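Local coordinates for protein aminopeptidase N (Francisella tularensis subsp. tularensis, PDB 5DLL) that is a zinc-dependent aminopeptidase of the M1 family that releases N-terminal amino acids, preferably alanine, from peptides and probably takes part in breaking down intracellular peptides, at residues Arg625-Asp630 and Trp830-Ser835; Pro615-Ile620 and Asp631-Arg636. All blocks are in the same frame, centred on the assembly; numbering follows the deposited sequence.

Contact 1. Residues Arg625-Asp630 and Trp830-Ser835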
ATOM      1  N   ARG A 625      -1.471  22.782  15.939  1.00 65.18           N
ATOM      2  CA  ARG A 625      -0.199  23.327  15.472  1.00 68.91           C
ATOM      3  C   ARG A 625       0.906  22.973  16.474  1.00 61.38           C
ATOM      4  O   ARG A 625       1.984  22.516  16.088  1.00 55.70           O
ATOM      5  CB  ARG A 625      -0.300  24.845  15.282  1.00 75.72           C
ATOM      6  CG  ARG A 625       0.806  25.436  14.415  1.00 96.21           C
ATOM      7  CD  ARG A 625       0.655  26.943  14.236  1.00102.13           C
ATOM      8  NE  ARG A 625       0.634  27.649  15.519  1.00111.43           N
ATOM      9  CZ  ARG A 625       1.705  27.913  16.270  1.00107.00           C
ATOM     10  NH1 ARG A 625       2.924  27.539  15.885  1.00110.80           N
ATOM     11  NH2 ARG A 625       1.557  28.559  17.422  1.00 86.13           N
ATOM     12  N   VAL A 626       0.624  23.194  17.755  1.00 59.10           N
ATOM     13  CA  VAL A 626       1.480  22.736  18.846  1.00 51.14           C
ATOM     14  C   VAL A 626       0.733  21.625  19.583  1.00 50.00           C
ATOM     15  O   VAL A 626      -0.311  21.871  20.195  1.00 54.00           O
ATOM     16  CB  VAL A 626       1.810  23.879  19.829  1.00 53.80           C
ATOM     17  CG1 VAL A 626       2.760  23.391  20.917  1.00 56.13           C
ATOM     18  CG2 VAL A 626       2.402  25.072  19.084  1.00 53.15           C
ATOM     19  N   ILE A 627       1.265  20.407  19.516  1.00 42.96           N
ATOM     20  CA  ILE A 627       0.587  19.233  20.066  1.00 40.45           C
ATOM     21  C   ILE A 627       0.589  19.253  21.597  1.00 48.38           C
ATOM     22  O   ILE A 627       1.624  19.025  22.234  1.00 58.56           O
ATOM     23  CB  ILE A 627       1.229  17.926  19.552  1.00 37.91           C
ATOM     24  CG1 ILE A 627       1.009  17.798  18.037  1.00 41.05           C
ATOM     25  CG2 ILE A 627       0.663  16.715  20.289  1.00 37.42           C
ATOM     26  CD1 ILE A 627       1.757  16.653  17.377  1.00 41.71           C
ATOM     27  N   MET A 628      -0.575  19.531  22.179  1.00 53.69           N
ATOM     28  CA  MET A 628      -0.742  19.512  23.630  1.00 54.57           C
ATOM     29  C   MET A 628      -1.116  18.093  24.034  1.00 50.06           C
ATOM     30  O   MET A 628      -2.288  17.723  24.016  1.00 53.85           O
ATOM     31  CB  MET A 628      -1.831  20.501  24.057  1.00 55.28           C
ATOM     32  CG  MET A 628      -1.632  21.917  23.533  1.00 58.18           C
ATOM     33  SD  MET A 628      -0.028  22.621  23.955  1.00 62.56           S
ATOM     34  CE  MET A 628      -0.104  22.590  25.747  1.00 55.78           C
ATOM     35  N   VAL A 629      -0.109  17.301  24.391  1.00 46.42           N
ATOM     36  CA  VAL A 629      -0.289  15.858  24.563  1.00 48.68           C
ATOM     37  C   VAL A 629      -1.232  15.515  25.710  1.00 44.75           C
ATOM     38  O   VAL A 629      -2.149  14.719  25.531  1.00 44.34           O
ATOM     39  CB  VAL A 629       1.061  15.132  24.763  1.00 59.28           C
ATOM     40  CG1 VAL A 629       0.852  13.669  25.151  1.00 58.84           C
ATOM     41  CG2 VAL A 629       1.900  15.230  23.495  1.00 63.54           C
ATOM     42  N   ASP A 630      -1.014  16.113  26.875  1.00 50.83           N
ATOM     43  CA  ASP A 630      -1.828  15.797  28.052  1.00 53.71           C
ATOM     44  C   ASP A 630      -3.260  16.332  27.947  1.00 49.88           C
ATOM     45  O   ASP A 630      -4.185  15.707  28.461  1.00 51.12           O
ATOM     46  CB  ASP A 630      -1.156  16.295  29.335  1.00 62.23           C
ATOM     47  CG  ASP A 630       0.139  15.555  29.644  1.00 67.70           C
ATOM     48  OD1 ASP A 630       0.129  14.299  29.652  1.00 56.36           O
ATOM     49  OD2 ASP A 630       1.165  16.233  29.883  1.00 66.62           O
ATOM     50  N   TRP A 830       9.938  16.330  16.813  1.00 53.72           N
ATOM     51  CA  TRP A 830      10.077  17.379  17.840  1.00 49.19           C
ATOM     52  C   TRP A 830       9.558  18.799  17.494  1.00 49.23           C
ATOM     53  O   TRP A 830       9.167  19.544  18.395  1.00 45.08           O
ATOM     54  CB  TRP A 830      11.549  17.454  18.287  1.00 44.34           C
ATOM     55  CG  TRP A 830      12.500  17.829  17.185  1.00 42.59           C
ATOM     56  CD1 TRP A 830      13.214  16.980  16.388  1.00 38.88           C
ATOM     57  CD2 TRP A 830      12.835  19.155  16.758  1.00 44.96           C
ATOM     58  NE1 TRP A 830      13.975  17.697  15.492  1.00 39.56           N
ATOM     59  CE2 TRP A 830      13.757  19.036  15.698  1.00 44.99           C
ATOM     60  CE3 TRP A 830      12.444  20.434  17.170  1.00 42.94           C
ATOM     61  CZ2 TRP A 830      14.296  20.151  15.049  1.00 47.82           C
ATOM     62  CZ3 TRP A 830      12.977  21.538  16.522  1.00 44.99           C
ATOM     63  CH2 TRP A 830      13.893  21.389  15.476  1.00 47.27           C
ATOM     64  N   LYS A 831       9.568  19.179  16.214  1.00 46.07           N
ATOM     65  CA  LYS A 831       8.984  20.460  15.782  1.00 50.85           C
ATOM     66  C   LYS A 831       7.497  20.611  16.130  1.00 53.00           C
ATOM     67  O   LYS A 831       7.027  21.720  16.385  1.00 59.82           O
ATOM     68  CB  LYS A 831       9.147  20.655  14.271  1.00 51.41           C
ATOM     69  CG  LYS A 831      10.520  21.132  13.845  1.00 58.65           C
ATOM     70  CD  LYS A 831      10.519  21.566  12.389  1.00 63.05           C
ATOM     71  CE  LYS A 831      11.794  22.308  12.031  1.00 67.90           C
ATOM     72  NZ  LYS A 831      11.716  22.893  10.665  1.00 74.21           N
ATOM     73  N   ARG A 832       6.770  19.498  16.133  1.00 52.54           N
ATOM     74  CA  ARG A 832       5.316  19.499  16.299  1.00 51.65           C
ATOM     75  C   ARG A 832       4.848  19.714  17.747  1.00 48.90           C
ATOM     76  O   ARG A 832       3.679  20.040  17.969  1.00 51.09           O
ATOM     77  CB  ARG A 832       4.737  18.164  15.794  1.00 59.06           C
ATOM     78  CG  ARG A 832       5.007  17.824  14.325  1.00 54.90           C
ATOM     79  CD  ARG A 832       4.039  18.493  13.353  1.00 59.34           C
ATOM     80  NE  ARG A 832       2.638  18.237  13.697  1.00 61.98           N
ATOM     81  CZ  ARG A 832       1.812  19.107  14.281  1.00 62.15           C
ATOM     82  NH1 ARG A 832       2.211  20.336  14.597  1.00 65.57           N
ATOM     83  NH2 ARG A 832       0.564  18.742  14.554  1.00 60.20           N
ATOM     84  N   TYR A 833       5.748  19.539  18.717  1.00 44.93           N
ATOM     85  CA  TYR A 833       5.366  19.425  20.131  1.00 44.74           C
ATOM     86  C   TYR A 833       5.653  20.664  20.968  1.00 45.41           C
ATOM     87  O   TYR A 833       6.377  21.563  20.543  1.00 49.12           O
ATOM     88  CB  TYR A 833       6.057  18.203  20.755  1.00 41.47           C
ATOM     89  CG  TYR A 833       5.552  16.897  20.183  1.00 42.38           C
ATOM     90  CD1 TYR A 833       5.998  16.438  18.944  1.00 44.34           C
ATOM     91  CD2 TYR A 833       4.610  16.132  20.867  1.00 43.47           C
ATOM     92  CE1 TYR A 833       5.530  15.249  18.408  1.00 45.89           C
ATOM     93  CE2 TYR A 833       4.137  14.940  20.338  1.00 46.19           C
ATOM     94  CZ  TYR A 833       4.599  14.506  19.111  1.00 47.39           C
ATOM     95  OH  TYR A 833       4.133  13.330  18.580  1.00 50.75           O
ATOM     96  N   ASP A 834       5.073  20.694  22.168  1.00 52.80           N
ATOM     97  CA  ASP A 834       5.281  21.796  23.113  1.00 58.77           C
ATOM     98  C   ASP A 834       6.709  21.746  23.652  1.00 57.47           C
ATOM     99  O   ASP A 834       7.360  20.699  23.603  1.00 62.52           O
ATOM    100  CB  ASP A 834       4.268  21.729  24.269  1.00 61.86           C
ATOM    101  CG  ASP A 834       4.029  23.089  24.936  1.00 62.75           C
ATOM    102  OD1 ASP A 834       4.643  24.100  24.522  1.00 53.12           O
ATOM    103  OD2 ASP A 834       3.214  23.146  25.883  1.00 51.77           O
ATOM    104  N   SER A 835       7.185  22.877  24.171  1.00 53.42           N
ATOM    105  CA  SER A 835       8.602  23.045  24.514  1.00 47.66           C
ATOM    106  C   SER A 835       9.169  21.939  25.401  1.00 44.09           C
ATOM    107  O   SER A 835      10.315  21.542  25.222  1.00 50.39           O
ATOM    108  CB  SER A 835       8.852  24.417  25.163  1.00 47.75           C
ATOM    109  OG  SER A 835       8.436  24.442  26.516  1.00 48.86           O
TER
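Ile627, with the largest share of buried surface here, sits between Arg832 and Tyr833, and these three residues carry most of the contact. The isoleucine's CG1 lies anti to its own carbonyl carbon (chi1 -66°) and chi2 is extended, so CD1 reaches in between the Arg832 side chain and the Tyr833 ring. There CD1 lies over one face of the Tyr833 ring, 4.1 Å from the ring centroid, in a CH-pi contact. CG2 touches the same ring at CE2, and Val629 CG2 comes in at the ring edge, in plane, 3.9 Å from Tyr833 CE2. His795 stacks on the tyrosine as well.

Arg832 works through both its backbone and its guanidinium. Its carbonyl oxygen takes the backbone N-H of Ile627 at 2.9 Å, in the carbonyl plane and nearly straight (170°). Its side chain, bent at chi2 and chi3, folds back so that the guanidinium meets Ile627 CD1 with one face. From that position Arg832 NH1 reaches Arg625 O at 2.7 Å, a weak bond because it is bent to 128°, while NH2 is hydrogen-bonded to Met624 O.

Farther along, Asp834 meets Val626 and Met628: Val626 CG1 packs on its CA, and Met628, curled at chi2 and chi3, brings CE to within 3.4 Å of Asp834 OD2. The contact joins the approach to helix 629-646 with the approach to helix 835-849 in the C-terminal helical domain. Asp630 and Arg837, one from each helix, add a salt bridge beside it. The carbonyl oxygens of Met624 and Arg625 probably stabilise the positive charge of Arg832, while one flat face packs against the aliphatic end of Ile627, so the group is polar at its edge and apolar over that face.

Contact 2. Residues Pro615-Ile620 and Asp631-Arg636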
ATOM      1  N   PRO A 615     -11.800   9.031  17.452  1.00 49.26           N
ATOM      2  CA  PRO A 615     -10.470   9.180  16.844  1.00 47.83           C
ATOM      3  C   PRO A 615      -9.343   9.024  17.860  1.00 50.64           C
ATOM      4  O   PRO A 615      -9.397   9.621  18.939  1.00 44.77           O
ATOM      5  CB  PRO A 615     -10.478  10.611  16.294  1.00 43.54           C
ATOM      6  CG  PRO A 615     -11.911  10.953  16.101  1.00 46.24           C
ATOM      7  CD  PRO A 615     -12.716  10.120  17.057  1.00 48.80           C
ATOM      8  N   ILE A 616      -8.344   8.211  17.525  1.00 48.43           N
ATOM      9  CA  ILE A 616      -7.175   8.049  18.388  1.00 55.34           C
ATOM     10  C   ILE A 616      -6.404   9.366  18.544  1.00 54.40           C
ATOM     11  O   ILE A 616      -6.537  10.293  17.733  1.00 48.39           O
ATOM     12  CB  ILE A 616      -6.233   6.914  17.916  1.00 53.40           C
ATOM     13  CG1 ILE A 616      -5.807   7.108  16.456  1.00 52.43           C
ATOM     14  CG2 ILE A 616      -6.907   5.561  18.104  1.00 48.12           C
ATOM     15  CD1 ILE A 616      -4.601   6.282  16.064  1.00 57.48           C
ATOM     16  N   GLU A 617      -5.591   9.425  19.591  1.00 49.41           N
ATOM     17  CA  GLU A 617      -4.987  10.674  20.049  1.00 52.00           C
ATOM     18  C   GLU A 617      -4.038  11.285  19.013  1.00 51.10           C
ATOM     19  O   GLU A 617      -3.993  12.510  18.852  1.00 50.94           O
ATOM     20  CB  GLU A 617      -4.261  10.452  21.380  1.00 56.30           C
ATOM     21  CG  GLU A 617      -5.153   9.914  22.497  1.00 65.15           C
ATOM     22  CD  GLU A 617      -5.095   8.398  22.639  1.00 68.17           C
ATOM     23  OE1 GLU A 617      -6.010   7.702  22.144  1.00 53.81           O
ATOM     24  OE2 GLU A 617      -4.123   7.899  23.241  1.00 93.66           O
ATOM     25  N   SER A 618      -3.298  10.430  18.311  1.00 48.81           N
ATOM     26  CA  SER A 618      -2.373  10.877  17.265  1.00 46.58           C
ATOM     27  C   SER A 618      -3.096  11.550  16.094  1.00 44.92           C
ATOM     28  O   SER A 618      -2.554  12.460  15.466  1.00 39.06           O
ATOM     29  CB  SER A 618      -1.524   9.702  16.764  1.00 48.46           C
ATOM     30  OG  SER A 618      -2.320   8.560  16.498  1.00 54.85           O
ATOM     31  N   THR A 619      -4.318  11.103  15.811  1.00 52.52           N
ATOM     32  CA  THR A 619      -5.140  11.706  14.763  1.00 51.87           C
ATOM     33  C   THR A 619      -5.626  13.088  15.187  1.00 54.58           C
ATOM     34  O   THR A 619      -5.537  14.044  14.417  1.00 56.38           O
ATOM     35  CB  THR A 619      -6.358  10.827  14.420  1.00 49.07           C
ATOM     36  OG1 THR A 619      -5.913   9.512  14.062  1.00 49.14           O
ATOM     37  CG2 THR A 619      -7.155  11.431  13.266  1.00 45.45           C
ATOM     38  N   ILE A 620      -6.125  13.191  16.414  1.00 52.15           N
ATOM     39  CA  ILE A 620      -6.568  14.481  16.951  1.00 60.23           C
ATOM     40  C   ILE A 620      -5.410  15.487  16.974  1.00 56.25           C
ATOM     41  O   ILE A 620      -5.594  16.670  16.667  1.00 52.17           O
ATOM     42  CB  ILE A 620      -7.165  14.328  18.367  1.00 70.81           C
ATOM     43  CG1 ILE A 620      -8.457  13.503  18.312  1.00 68.90           C
ATOM     44  CG2 ILE A 620      -7.445  15.693  18.990  1.00 77.05           C
ATOM     45  CD1 ILE A 620      -8.873  12.922  19.646  1.00 72.23           C
ATOM     46  N   ASP A 631      -3.439  17.480  27.290  1.00 49.81           N
ATOM     47  CA  ASP A 631      -4.780  17.997  26.982  1.00 49.19           C
ATOM     48  C   ASP A 631      -5.579  16.969  26.181  1.00 50.61           C
ATOM     49  O   ASP A 631      -6.731  16.666  26.508  1.00 48.48           O
ATOM     50  CB  ASP A 631      -4.706  19.306  26.181  1.00 57.27           C
ATOM     51  CG  ASP A 631      -4.509  20.528  27.059  1.00 61.37           C
ATOM     52  OD1 ASP A 631      -3.398  20.715  27.600  1.00 69.54           O
ATOM     53  OD2 ASP A 631      -5.469  21.317  27.190  1.00 75.05           O
ATOM     54  N   ILE A 632      -4.951  16.428  25.138  1.00 47.94           N
ATOM     55  CA  ILE A 632      -5.592  15.436  24.279  1.00 44.97           C
ATOM     56  C   ILE A 632      -6.020  14.190  25.063  1.00 44.33           C
ATOM     57  O   ILE A 632      -7.207  13.868  25.099  1.00 46.61           O
ATOM     58  CB  ILE A 632      -4.690  15.054  23.083  1.00 43.69           C
ATOM     59  CG1 ILE A 632      -4.622  16.218  22.090  1.00 44.60           C
ATOM     60  CG2 ILE A 632      -5.208  13.806  22.376  1.00 45.67           C
ATOM     61  CD1 ILE A 632      -3.572  16.050  21.008  1.00 49.73           C
ATOM     62  N   VAL A 633      -5.071  13.505  25.702  1.00 43.26           N
ATOM     63  CA  VAL A 633      -5.380  12.224  26.361  1.00 50.34           C
ATOM     64  C   VAL A 633      -6.485  12.348  27.416  1.00 48.43           C
ATOM     65  O   VAL A 633      -7.388  11.520  27.454  1.00 56.40           O
ATOM     66  CB  VAL A 633      -4.138  11.517  26.983  1.00 47.03           C
ATOM     67  CG1 VAL A 633      -3.075  11.241  25.925  1.00 44.71           C
ATOM     68  CG2 VAL A 633      -3.558  12.311  28.145  1.00 58.99           C
ATOM     69  N   LEU A 634      -6.427  13.384  28.249  1.00 54.81           N
ATOM     70  CA  LEU A 634      -7.388  13.536  29.345  1.00 61.23           C
ATOM     71  C   LEU A 634      -8.799  13.831  28.823  1.00 61.78           C
ATOM     72  O   LEU A 634      -9.791  13.330  29.362  1.00 52.29           O
ATOM     73  CB  LEU A 634      -6.936  14.640  30.310  1.00 67.89           C
ATOM     74  CG  LEU A 634      -5.604  14.397  31.038  1.00 79.42           C
ATOM     75  CD1 LEU A 634      -5.125  15.665  31.738  1.00 68.86           C
ATOM     76  CD2 LEU A 634      -5.715  13.239  32.022  1.00 73.72           C
ATOM     77  N   SER A 635      -8.876  14.640  27.771  1.00 53.96           N
ATOM     78  CA  SER A 635     -10.149  15.008  27.167  1.00 48.05           C
ATOM     79  C   SER A 635     -10.797  13.827  26.439  1.00 52.24           C
ATOM     80  O   SER A 635     -12.015  13.673  26.478  1.00 56.87           O
ATOM     81  CB  SER A 635      -9.941  16.169  26.197  1.00 48.16           C
ATOM     82  OG  SER A 635     -11.162  16.573  25.611  1.00 47.80           O
ATOM     83  N   ARG A 636      -9.985  13.006  25.774  1.00 52.56           N
ATOM     84  CA  ARG A 636     -10.476  11.810  25.078  1.00 48.53           C
ATOM     85  C   ARG A 636     -10.890  10.721  26.055  1.00 46.69           C
ATOM     86  O   ARG A 636     -11.875  10.022  25.831  1.00 48.68           O
ATOM     87  CB  ARG A 636      -9.420  11.257  24.110  1.00 46.88           C
ATOM     88  CG  ARG A 636      -9.934  10.136  23.215  1.00 47.98           C
ATOM     89  CD  ARG A 636      -8.857   9.602  22.289  1.00 51.16           C
ATOM     90  NE  ARG A 636      -9.357   8.552  21.397  1.00 50.56           N
ATOM     91  CZ  ARG A 636      -9.530   7.272  21.733  1.00 51.45           C
ATOM     92  NH1 ARG A 636      -9.265   6.840  22.964  1.00 43.73           N
ATOM     93  NH2 ARG A 636      -9.982   6.411  20.825  1.00 50.53           N
TER
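The hydrogen bonding rests on one long side chain. Arg636 runs extended from CG to NE, with CG anti to the backbone N (chi1 -172°), and so crosses from helix 629-646 to the residues that lead into helix 617-621. Its NE donates to Pro615 O at 2.7 Å. The oxygen lies close to the guanidinium plane, but the donor stands 43° out of the carbonyl plane, so the bond does not follow a lone pair. NH2 of the same group is hydrogen-bonded to Ile614 O, so that two successive main-chain carbonyls, Ile614 and Pro615, accept from the guanidinium.

The charged pairing is of a different sort. Glu617 OE1 lies over one face of the guanidinium, 3.5 Å from Arg636 NH1. No N-H points at this oxygen, so the salt bridge is purely electrostatic, and the carboxylate plane is tilted 44° from that of the arginine. A bend at chi2 turns the glutamate's carboxylate back across the arginine chain, and OE1 also touches Arg636 CD.

Both segments belong to the C-terminal helical domain of this M1 aminopeptidase, whose sequence family is described as ARM repeats. Here a short helix, with Ile616 at its N-cap position, packs against the first turns of a long one, and helix 565-581 backs the pair through Pro615, Ile620 and Arg636.

The apolar contacts lie alongside the arginine. Ile632, with CG2 anti to its backbone N, presses that methyl against Glu617 CB at 3.6 Å, the aliphatic part of the glutamate serving as a hydrophobic surface. Ile620 CG2 meets Ile632 CG1 more loosely at 4.2 Å. Phe791 touches both Glu617 and Val633 from helix 791-794.

Contacts 1 and 2, their centres 13 Å apart, share helix 629-646: contact 1 takes the residues leading into it and its first residue, Val629, contact 2 the opening turns. Both are only partly buried, each mixing buried and exposed residues, and both lie away from the zinc site. In each, an arginine reaches one main-chain carbonyl of the other segment and a second just before it, the in-segment bond weak in contact 1, but contact 1 adds a backbone hydrogen bond and aromatic packing, whereas contact 2 adds a carboxylate and aliphatic packing. Contact 1 bridges positions about 200 residues apart, bringing in the approach to helix 835-849; contact 2 is local, joining neighbouring helices across a short connection.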